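Local coordinates for protein tyrosinase (Burkholderia thailandensis, PDB 5ZRD) that acts as a copper-containing tyrosinase, hydroxylating monophenols to catechols and, as tyrosinases do, probably oxidising these further, at residues A7-K19 with E102-F116. Residues are numbered along the deposited sequence; the frame is centred on the assembly and turned at random.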
ATOM      1  N   ALA A   7      -7.935 -48.042 -26.276  1.00 55.97           N
ATOM      2  CA  ALA A   7      -8.349 -47.357 -27.496  1.00 55.05           C
ATOM      3  C   ALA A   7      -8.961 -45.989 -27.151  1.00 55.92           C
ATOM      4  O   ALA A   7      -9.862 -45.894 -26.314  1.00 50.29           O
ATOM      5  CB  ALA A   7      -9.324 -48.203 -28.272  1.00 57.31           C
ATOM      6  N   PRO A   8      -8.476 -44.918 -27.809  1.00 54.60           N
ATOM      7  CA  PRO A   8      -8.963 -43.566 -27.452  1.00 51.01           C
ATOM      8  C   PRO A   8     -10.467 -43.376 -27.710  1.00 41.34           C
ATOM      9  O   PRO A   8     -10.957 -43.813 -28.747  1.00 44.29           O
ATOM     10  CB  PRO A   8      -8.169 -42.598 -28.358  1.00 48.68           C
ATOM     11  CG  PRO A   8      -7.169 -43.470 -29.097  1.00 53.15           C
ATOM     12  CD  PRO A   8      -7.751 -44.867 -29.090  1.00 50.68           C
ATOM     13  N   ARG A   9     -11.184 -42.718 -26.796  1.00 42.44           N
ATOM     14  CA  ARG A   9     -12.470 -42.060 -27.167  1.00 43.03           C
ATOM     15  C   ARG A   9     -12.259 -41.072 -28.320  1.00 39.84           C
ATOM     16  O   ARG A   9     -11.207 -40.424 -28.415  1.00 41.58           O
ATOM     17  CB  ARG A   9     -13.031 -41.200 -26.038  1.00 49.43           C
ATOM     18  CG  ARG A   9     -13.461 -41.956 -24.793  1.00 49.83           C
ATOM     19  CD  ARG A   9     -14.261 -41.016 -23.918  1.00 46.29           C
ATOM     20  NE  ARG A   9     -13.346 -40.168 -23.180  1.00 49.19           N
ATOM     21  CZ  ARG A   9     -13.035 -38.912 -23.500  1.00 44.61           C
ATOM     22  NH1 ARG A   9     -13.653 -38.280 -24.497  1.00 41.18           N
ATOM     23  NH2 ARG A   9     -12.110 -38.301 -22.788  1.00 33.98           N
ATOM     24  N   VAL A  10     -13.265 -40.929 -29.157  1.00 38.84           N
ATOM     25  CA  VAL A  10     -13.172 -40.116 -30.341  1.00 41.01           C
ATOM     26  C   VAL A  10     -14.054 -38.871 -30.184  1.00 43.15           C
ATOM     27  O   VAL A  10     -15.255 -38.966 -30.293  1.00 37.86           O
ATOM     28  CB  VAL A  10     -13.580 -40.913 -31.592  1.00 40.89           C
ATOM     29  CG1 VAL A  10     -13.340 -40.103 -32.861  1.00 40.16           C
ATOM     30  CG2 VAL A  10     -12.838 -42.244 -31.660  1.00 43.53           C
ATOM     31  N   ARG A  11     -13.405 -37.715 -29.971  1.00 43.56           N
ATOM     32  CA  ARG A  11     -14.035 -36.388 -30.085  1.00 37.76           C
ATOM     33  C   ARG A  11     -14.407 -36.169 -31.543  1.00 35.97           C
ATOM     34  O   ARG A  11     -13.529 -36.252 -32.382  1.00 37.15           O
ATOM     35  CB  ARG A  11     -13.104 -35.271 -29.603  1.00 36.67           C
ATOM     36  CG  ARG A  11     -13.048 -35.162 -28.089  1.00 35.86           C
ATOM     37  CD  ARG A  11     -12.280 -33.985 -27.558  1.00 33.62           C
ATOM     38  NE  ARG A  11     -12.134 -34.061 -26.111  1.00 30.50           N
ATOM     39  CZ  ARG A  11     -11.406 -33.195 -25.401  1.00 34.04           C
ATOM     40  NH1 ARG A  11     -10.751 -32.220 -26.020  1.00 35.60           N
ATOM     41  NH2 ARG A  11     -11.311 -33.312 -24.087  1.00 30.46           N
ATOM     42  N   ARG A  12     -15.687 -35.885 -31.813  1.00 34.48           N
ATOM     43  CA  ARG A  12     -16.178 -35.778 -33.183  1.00 37.15           C
ATOM     44  C   ARG A  12     -16.716 -34.362 -33.482  1.00 36.17           C
ATOM     45  O   ARG A  12     -16.986 -33.527 -32.587  1.00 32.31           O
ATOM     46  CB  ARG A  12     -17.266 -36.823 -33.445  1.00 44.41           C
ATOM     47  CG  ARG A  12     -16.768 -38.260 -33.447  1.00 51.23           C
ATOM     48  CD  ARG A  12     -17.770 -39.232 -34.059  1.00 56.60           C
ATOM     49  NE  ARG A  12     -17.267 -40.605 -34.067  1.00 62.43           N
ATOM     50  CZ  ARG A  12     -16.234 -41.052 -34.801  1.00 69.61           C
ATOM     51  NH1 ARG A  12     -15.735 -40.317 -35.790  1.00 61.77           N
ATOM     52  NH2 ARG A  12     -15.696 -42.234 -34.520  1.00 58.57           N
ATOM     53  N   SER A  13     -16.833 -34.092 -34.768  1.00 30.93           N
ATOM     54  CA  SER A  13     -17.360 -32.821 -35.239  1.00 36.97           C
ATOM     55  C   SER A  13     -18.839 -32.686 -34.846  1.00 37.05           C
ATOM     56  O   SER A  13     -19.632 -33.583 -35.134  1.00 38.70           O
ATOM     57  CB  SER A  13     -17.193 -32.689 -36.727  1.00 36.41           C
ATOM     58  OG  SER A  13     -18.035 -31.668 -37.238  1.00 41.21           O
ATOM     59  N   VAL A  14     -19.195 -31.549 -34.235  1.00 39.13           N
ATOM     60  CA  VAL A  14     -20.559 -31.279 -33.799  1.00 43.17           C
ATOM     61  C   VAL A  14     -21.492 -31.315 -35.013  1.00 40.38           C
ATOM     62  O   VAL A  14     -22.631 -31.769 -34.922  1.00 42.87           O
ATOM     63  CB  VAL A  14     -20.675 -29.952 -33.019  1.00 48.69           C
ATOM     64  CG1 VAL A  14     -21.153 -28.799 -33.880  1.00 47.74           C
ATOM     65  CG2 VAL A  14     -21.615 -30.104 -31.833  1.00 57.90           C
ATOM     66  N   ARG A  15     -21.008 -30.847 -36.139  1.00 38.13           N
ATOM     67  CA  ARG A  15     -21.809 -30.835 -37.319  1.00 41.65           C
ATOM     68  C   ARG A  15     -22.148 -32.277 -37.711  1.00 50.57           C
ATOM     69  O   ARG A  15     -23.279 -32.550 -38.160  1.00 46.41           O
ATOM     70  CB  ARG A  15     -21.082 -30.131 -38.459  1.00 39.41           C
ATOM     71  CG  ARG A  15     -21.690 -30.378 -39.828  1.00 44.40           C
ATOM     72  CD  ARG A  15     -23.062 -29.768 -39.947  1.00 48.48           C
ATOM     73  NE  ARG A  15     -23.513 -29.814 -41.326  1.00 49.89           N
ATOM     74  CZ  ARG A  15     -24.787 -29.855 -41.693  1.00 52.21           C
ATOM     75  NH1 ARG A  15     -25.093 -30.218 -42.926  1.00 57.75           N
ATOM     76  NH2 ARG A  15     -25.742 -29.566 -40.830  1.00 49.25           N
ATOM     77  N   ASP A  16     -21.175 -33.177 -37.559  1.00 48.70           N
ATOM     78  CA  ASP A  16     -21.388 -34.582 -37.872  1.00 51.10           C
ATOM     79  C   ASP A  16     -22.435 -35.199 -36.919  1.00 49.92           C
ATOM     80  O   ASP A  16     -23.218 -36.043 -37.364  1.00 45.56           O
ATOM     81  CB  ASP A  16     -20.039 -35.350 -37.831  1.00 58.49           C
ATOM     82  CG  ASP A  16     -20.175 -36.842 -38.118  1.00 56.41           C
ATOM     83  OD1 ASP A  16     -20.657 -37.161 -39.219  1.00 63.33           O
ATOM     84  OD2 ASP A  16     -19.783 -37.671 -37.252  1.00 49.69           O
ATOM     85  N   LEU A  17     -22.440 -34.803 -35.632  1.00 44.91           N
ATOM     86  CA  LEU A  17     -23.403 -35.342 -34.665  1.00 46.12           C
ATOM     87  C   LEU A  17     -24.827 -34.879 -35.021  1.00 51.30           C
ATOM     88  O   LEU A  17     -25.796 -35.588 -34.755  1.00 46.53           O
ATOM     89  CB  LEU A  17     -23.016 -34.910 -33.249  1.00 46.71           C
ATOM     90  CG  LEU A  17     -21.673 -35.431 -32.719  1.00 52.39           C
ATOM     91  CD1 LEU A  17     -21.569 -35.276 -31.211  1.00 48.63           C
ATOM     92  CD2 LEU A  17     -21.435 -36.890 -33.082  1.00 53.77           C
ATOM     93  N   GLN A  18     -24.953 -33.703 -35.636  1.00 49.84           N
ATOM     94  CA  GLN A  18     -26.248 -33.127 -35.914  1.00 52.34           C
ATOM     95  C   GLN A  18     -26.825 -33.778 -37.170  1.00 55.70           C
ATOM     96  O   GLN A  18     -28.028 -33.822 -37.338  1.00 55.94           O
ATOM     97  CB  GLN A  18     -26.153 -31.615 -36.108  1.00 51.67           C
ATOM     98  CG  GLN A  18     -27.498 -30.899 -36.006  1.00 51.86           C
ATOM     99  CD  GLN A  18     -27.410 -29.393 -36.133  1.00 51.32           C
ATOM    100  OE1 GLN A  18     -28.417 -28.718 -36.304  1.00 57.00           O
ATOM    101  NE2 GLN A  18     -26.211 -28.837 -36.051  1.00 46.84           N
ATOM    102  N   LYS A  19     -25.954 -34.227 -38.054  1.00 55.89           N
ATOM    103  CA  LYS A  19     -26.364 -34.876 -39.284  1.00 55.44           C
ATOM    104  C   LYS A  19     -26.840 -36.297 -38.959  1.00 55.41           C
ATOM    105  O   LYS A  19     -27.846 -36.758 -39.447  1.00 55.55           O
ATOM    106  CB  LYS A  19     -25.192 -34.901 -40.272  1.00 57.53           C
ATOM    107  CG  LYS A  19     -25.302 -33.931 -41.444  1.00 60.76           C
ATOM    108  CD  LYS A  19     -23.968 -33.555 -42.075  1.00 64.74           C
ATOM    109  CE  LYS A  19     -23.013 -34.720 -42.252  1.00 69.95           C
ATOM    110  NZ  LYS A  19     -21.607 -34.257 -42.305  1.00 73.52           N
ATOM    111  N   GLU A 102     -15.102 -31.728 -19.913  1.00 36.04           N
ATOM    112  CA  GLU A 102     -15.535 -33.013 -20.419  1.00 37.12           C
ATOM    113  C   GLU A 102     -15.617 -34.023 -19.257  1.00 40.28           C
ATOM    114  O   GLU A 102     -16.485 -34.867 -19.286  1.00 41.89           O
ATOM    115  CB  GLU A 102     -14.556 -33.470 -21.493  1.00 34.79           C
ATOM    116  CG  GLU A 102     -15.022 -34.676 -22.280  1.00 34.61           C
ATOM    117  CD  GLU A 102     -13.984 -35.204 -23.246  1.00 34.70           C
ATOM    118  OE1 GLU A 102     -12.793 -35.401 -22.799  1.00 38.47           O
ATOM    119  OE2 GLU A 102     -14.365 -35.445 -24.430  1.00 35.42           O
ATOM    120  N   GLU A 103     -14.748 -33.945 -18.246  1.00 35.67           N
ATOM    121  CA  GLU A 103     -14.842 -34.883 -17.079  1.00 43.26           C
ATOM    122  C   GLU A 103     -16.176 -34.650 -16.358  1.00 42.45           C
ATOM    123  O   GLU A 103     -16.829 -35.602 -15.949  1.00 45.36           O
ATOM    124  CB  GLU A 103     -13.687 -34.718 -16.079  1.00 42.29           C
ATOM    125  CG  GLU A 103     -12.476 -35.584 -16.387  1.00 51.65           C
ATOM    126  CD  GLU A 103     -11.385 -35.604 -15.317  1.00 54.88           C
ATOM    127  OE1 GLU A 103     -11.348 -34.672 -14.490  1.00 51.69           O
ATOM    128  OE2 GLU A 103     -10.575 -36.558 -15.316  1.00 61.20           O
ATOM    129  N   ALA A 104     -16.576 -33.379 -16.252  1.00 44.38           N
ATOM    130  CA  ALA A 104     -17.867 -32.956 -15.703  1.00 39.36           C
ATOM    131  C   ALA A 104     -19.028 -33.450 -16.562  1.00 38.40           C
ATOM    132  O   ALA A 104     -20.018 -33.907 -16.012  1.00 45.20           O
ATOM    133  CB  ALA A 104     -17.909 -31.460 -15.592  1.00 45.91           C
ATOM    134  N   LEU A 105     -18.955 -33.353 -17.876  1.00 34.56           N
ATOM    135  CA  LEU A 105     -20.074 -33.855 -18.657  1.00 39.40           C
ATOM    136  C   LEU A 105     -20.241 -35.363 -18.375  1.00 42.47           C
ATOM    137  O   LEU A 105     -21.359 -35.892 -18.416  1.00 41.13           O
ATOM    138  CB  LEU A 105     -19.877 -33.615 -20.158  1.00 33.01           C
ATOM    139  CG  LEU A 105     -19.818 -32.172 -20.650  1.00 33.71           C
ATOM    140  CD1 LEU A 105     -19.487 -32.165 -22.129  1.00 34.49           C
ATOM    141  CD2 LEU A 105     -21.128 -31.426 -20.437  1.00 36.52           C
ATOM    142  N   GLN A 106     -19.130 -36.038 -18.094  1.00 39.49           N
ATOM    143  CA  GLN A 106     -19.083 -37.506 -18.020  1.00 40.72           C
ATOM    144  C   GLN A 106     -19.696 -38.003 -16.698  1.00 41.23           C
ATOM    145  O   GLN A 106     -20.201 -39.133 -16.614  1.00 45.91           O
ATOM    146  CB  GLN A 106     -17.641 -37.998 -18.178  1.00 38.79           C
ATOM    147  CG  GLN A 106     -17.229 -38.243 -19.623  1.00 38.02           C
ATOM    148  CD  GLN A 106     -15.761 -38.578 -19.775  1.00 40.62           C
ATOM    149  OE1 GLN A 106     -14.995 -38.585 -18.806  1.00 43.31           O
ATOM    150  NE2 GLN A 106     -15.350 -38.846 -21.006  1.00 40.10           N
ATOM    151  N   SER A 107     -19.658 -37.138 -15.695  1.00 44.31           N
ATOM    152  CA  SER A 107     -20.312 -37.337 -14.417  1.00 45.65           C
ATOM    153  C   SER A 107     -21.840 -37.353 -14.560  1.00 44.83           C
ATOM    154  O   SER A 107     -22.486 -37.862 -13.682  1.00 46.99           O
ATOM    155  CB  SER A 107     -19.912 -36.284 -13.426  1.00 46.32           C
ATOM    156  OG  SER A 107     -20.661 -35.106 -13.674  1.00 52.08           O
ATOM    157  N   ILE A 108     -22.398 -36.775 -15.610  1.00 42.90           N
ATOM    158  CA  ILE A 108     -23.803 -36.867 -15.890  1.00 39.17           C
ATOM    159  C   ILE A 108     -24.032 -38.047 -16.827  1.00 44.76           C
ATOM    160  O   ILE A 108     -24.853 -38.909 -16.545  1.00 46.29           O
ATOM    161  CB  ILE A 108     -24.330 -35.562 -16.526  1.00 44.02           C
ATOM    162  CG1 ILE A 108     -24.025 -34.307 -15.696  1.00 41.08           C
ATOM    163  CG2 ILE A 108     -25.816 -35.668 -16.870  1.00 46.47           C
ATOM    164  CD1 ILE A 108     -24.147 -34.484 -14.202  1.00 44.89           C
ATOM    165  N   VAL A 109     -23.357 -38.042 -17.978  1.00 44.54           N
ATOM    166  CA  VAL A 109     -23.501 -39.116 -18.975  1.00 41.32           C
ATOM    167  C   VAL A 109     -22.142 -39.815 -19.142  1.00 50.76           C
ATOM    168  O   VAL A 109     -21.273 -39.265 -19.834  1.00 41.68           O
ATOM    169  CB  VAL A 109     -23.954 -38.596 -20.343  1.00 39.45           C
ATOM    170  CG1 VAL A 109     -23.959 -39.720 -21.356  1.00 38.50           C
ATOM    171  CG2 VAL A 109     -25.298 -37.885 -20.295  1.00 43.06           C
ATOM    172  N   PRO A 110     -21.971 -41.045 -18.558  1.00 51.97           N
ATOM    173  CA  PRO A 110     -20.648 -41.704 -18.623  1.00 46.38           C
ATOM    174  C   PRO A 110     -20.120 -41.942 -20.048  1.00 44.73           C
ATOM    175  O   PRO A 110     -20.904 -42.238 -20.994  1.00 40.80           O
ATOM    176  CB  PRO A 110     -20.854 -43.005 -17.822  1.00 52.08           C
ATOM    177  CG  PRO A 110     -21.802 -42.542 -16.723  1.00 50.12           C
ATOM    178  CD  PRO A 110     -22.799 -41.713 -17.517  1.00 46.05           C
ATOM    179  N   GLY A 111     -18.786 -41.749 -20.196  1.00 43.47           N
ATOM    180  CA  GLY A 111     -18.105 -41.922 -21.498  1.00 45.82           C
ATOM    181  C   GLY A 111     -18.611 -40.961 -22.579  1.00 43.88           C
ATOM    182  O   GLY A 111     -18.389 -41.208 -23.776  1.00 45.47           O
ATOM    183  N   VAL A 112     -19.280 -39.858 -22.239  1.00 39.82           N
ATOM    184  CA  VAL A 112     -19.635 -38.900 -23.318  1.00 43.41           C
ATOM    185  C   VAL A 112     -18.342 -38.134 -23.677  1.00 42.13           C
ATOM    186  O   VAL A 112     -17.423 -37.987 -22.829  1.00 39.34           O
ATOM    187  CB  VAL A 112     -20.786 -37.943 -22.943  1.00 39.12           C
ATOM    188  CG1 VAL A 112     -20.340 -36.864 -21.985  1.00 41.93           C
ATOM    189  CG2 VAL A 112     -21.408 -37.285 -24.164  1.00 45.27           C
ATOM    190  N   SER A 113     -18.285 -37.681 -24.925  1.00 36.69           N
ATOM    191  CA  SER A 113     -17.161 -36.906 -25.482  1.00 41.68           C
ATOM    192  C   SER A 113     -17.618 -35.503 -25.912  1.00 43.64           C
ATOM    193  O   SER A 113     -18.686 -35.300 -26.552  1.00 42.80           O
ATOM    194  CB  SER A 113     -16.517 -37.629 -26.659  1.00 40.64           C
ATOM    195  OG  SER A 113     -15.858 -38.806 -26.207  1.00 45.77           O
ATOM    196  N   MET A 114     -16.753 -34.548 -25.608  1.00 43.57           N
ATOM    197  CA  MET A 114     -16.976 -33.181 -25.998  1.00 41.55           C
ATOM    198  C   MET A 114     -16.613 -33.044 -27.475  1.00 38.40           C
ATOM    199  O   MET A 114     -15.470 -33.242 -27.835  1.00 40.80           O
ATOM    200  CB  MET A 114     -16.104 -32.249 -25.150  1.00 44.25           C
ATOM    201  CG  MET A 114     -16.287 -30.779 -25.475  1.00 47.18           C
ATOM    202  SD  MET A 114     -17.950 -30.164 -25.104  1.00 41.75           S
ATOM    203  CE  MET A 114     -18.111 -28.937 -26.400  1.00 39.44           C
ATOM    204  N   PRO A 115     -17.582 -32.715 -28.330  1.00 35.82           N
ATOM    205  CA  PRO A 115     -17.252 -32.579 -29.734  1.00 34.42           C
ATOM    206  C   PRO A 115     -16.660 -31.197 -30.019  1.00 35.64           C
ATOM    207  O   PRO A 115     -16.597 -30.365 -29.101  1.00 34.35           O
ATOM    208  CB  PRO A 115     -18.587 -32.704 -30.482  1.00 34.91           C
ATOM    209  CG  PRO A 115     -19.597 -32.202 -29.490  1.00 35.24           C
ATOM    210  CD  PRO A 115     -19.016 -32.463 -28.111  1.00 35.27           C
ATOM    211  N   PHE A 116     -16.273 -30.992 -31.278  1.00 31.61           N
ATOM    212  CA  PHE A 116     -15.643 -29.751 -31.714  1.00 33.07           C
ATOM    213  C   PHE A 116     -16.527 -29.089 -32.777  1.00 33.10           C
ATOM    214  O   PHE A 116     -17.094 -29.737 -33.653  1.00 32.84           O
ATOM    215  CB  PHE A 116     -14.213 -29.962 -32.231  1.00 33.41           C
ATOM    216  CG  PHE A 116     -14.042 -30.947 -33.361  1.00 32.77           C
ATOM    217  CD1 PHE A 116     -13.798 -32.290 -33.101  1.00 35.12           C
ATOM    218  CD2 PHE A 116     -14.073 -30.532 -34.682  1.00 35.79           C
ATOM    219  CE1 PHE A 116     -13.628 -33.206 -34.132  1.00 34.21           C
ATOM    220  CE2 PHE A 116     -13.894 -31.445 -35.716  1.00 37.16           C
ATOM    221  CZ  PHE A 116     -13.683 -32.785 -35.439  1.00 35.35           C
TER
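Bent at its third torsion (chi3 -80°), the Arg9 chain turns its guanidinium onto Glu102 of helix 90-108, while Arg11, extended from CG to NE, brings its own in from the other face of the carboxylate. Arg9 grips Glu102 end-on, NH1 to OE2 and NH2 to OE1 (3.0 Å), the guanidinium nearly perpendicular to the carboxylate. Arg11 grips the same Glu102 side-on, NE to OE2 and NH2 almost straight to OE1 (2.9 Å). Met114 N takes the anti lone pair of Glu102 OE2 at 2.8 Å. Ser113 OG accepts from Arg9 NH1 (2.8 Å) at the guanidinium edge, and Gln106 NE2, bonded to Val112 O, lies over one face of the Arg9 guanidinium without bonding to it. Tyr400 OH bonds Arg11 NH1, and Phe398 adds a cation-pi contact. Farther along, a single beta bridge joins Ser13 to Phe116, with Val14 N bonded to Phe116 O. Ser13 CA sits over the Phe116 ring centre, a CH-pi contact, and Val14 and Leu17 pack on Pro115. Five N-H donors, four of them from two arginines, on one buried carboxylate probably keep Glu102 ionised and pin the N-terminal strand to the C-terminal end of the helix that carries the copper ligand His94.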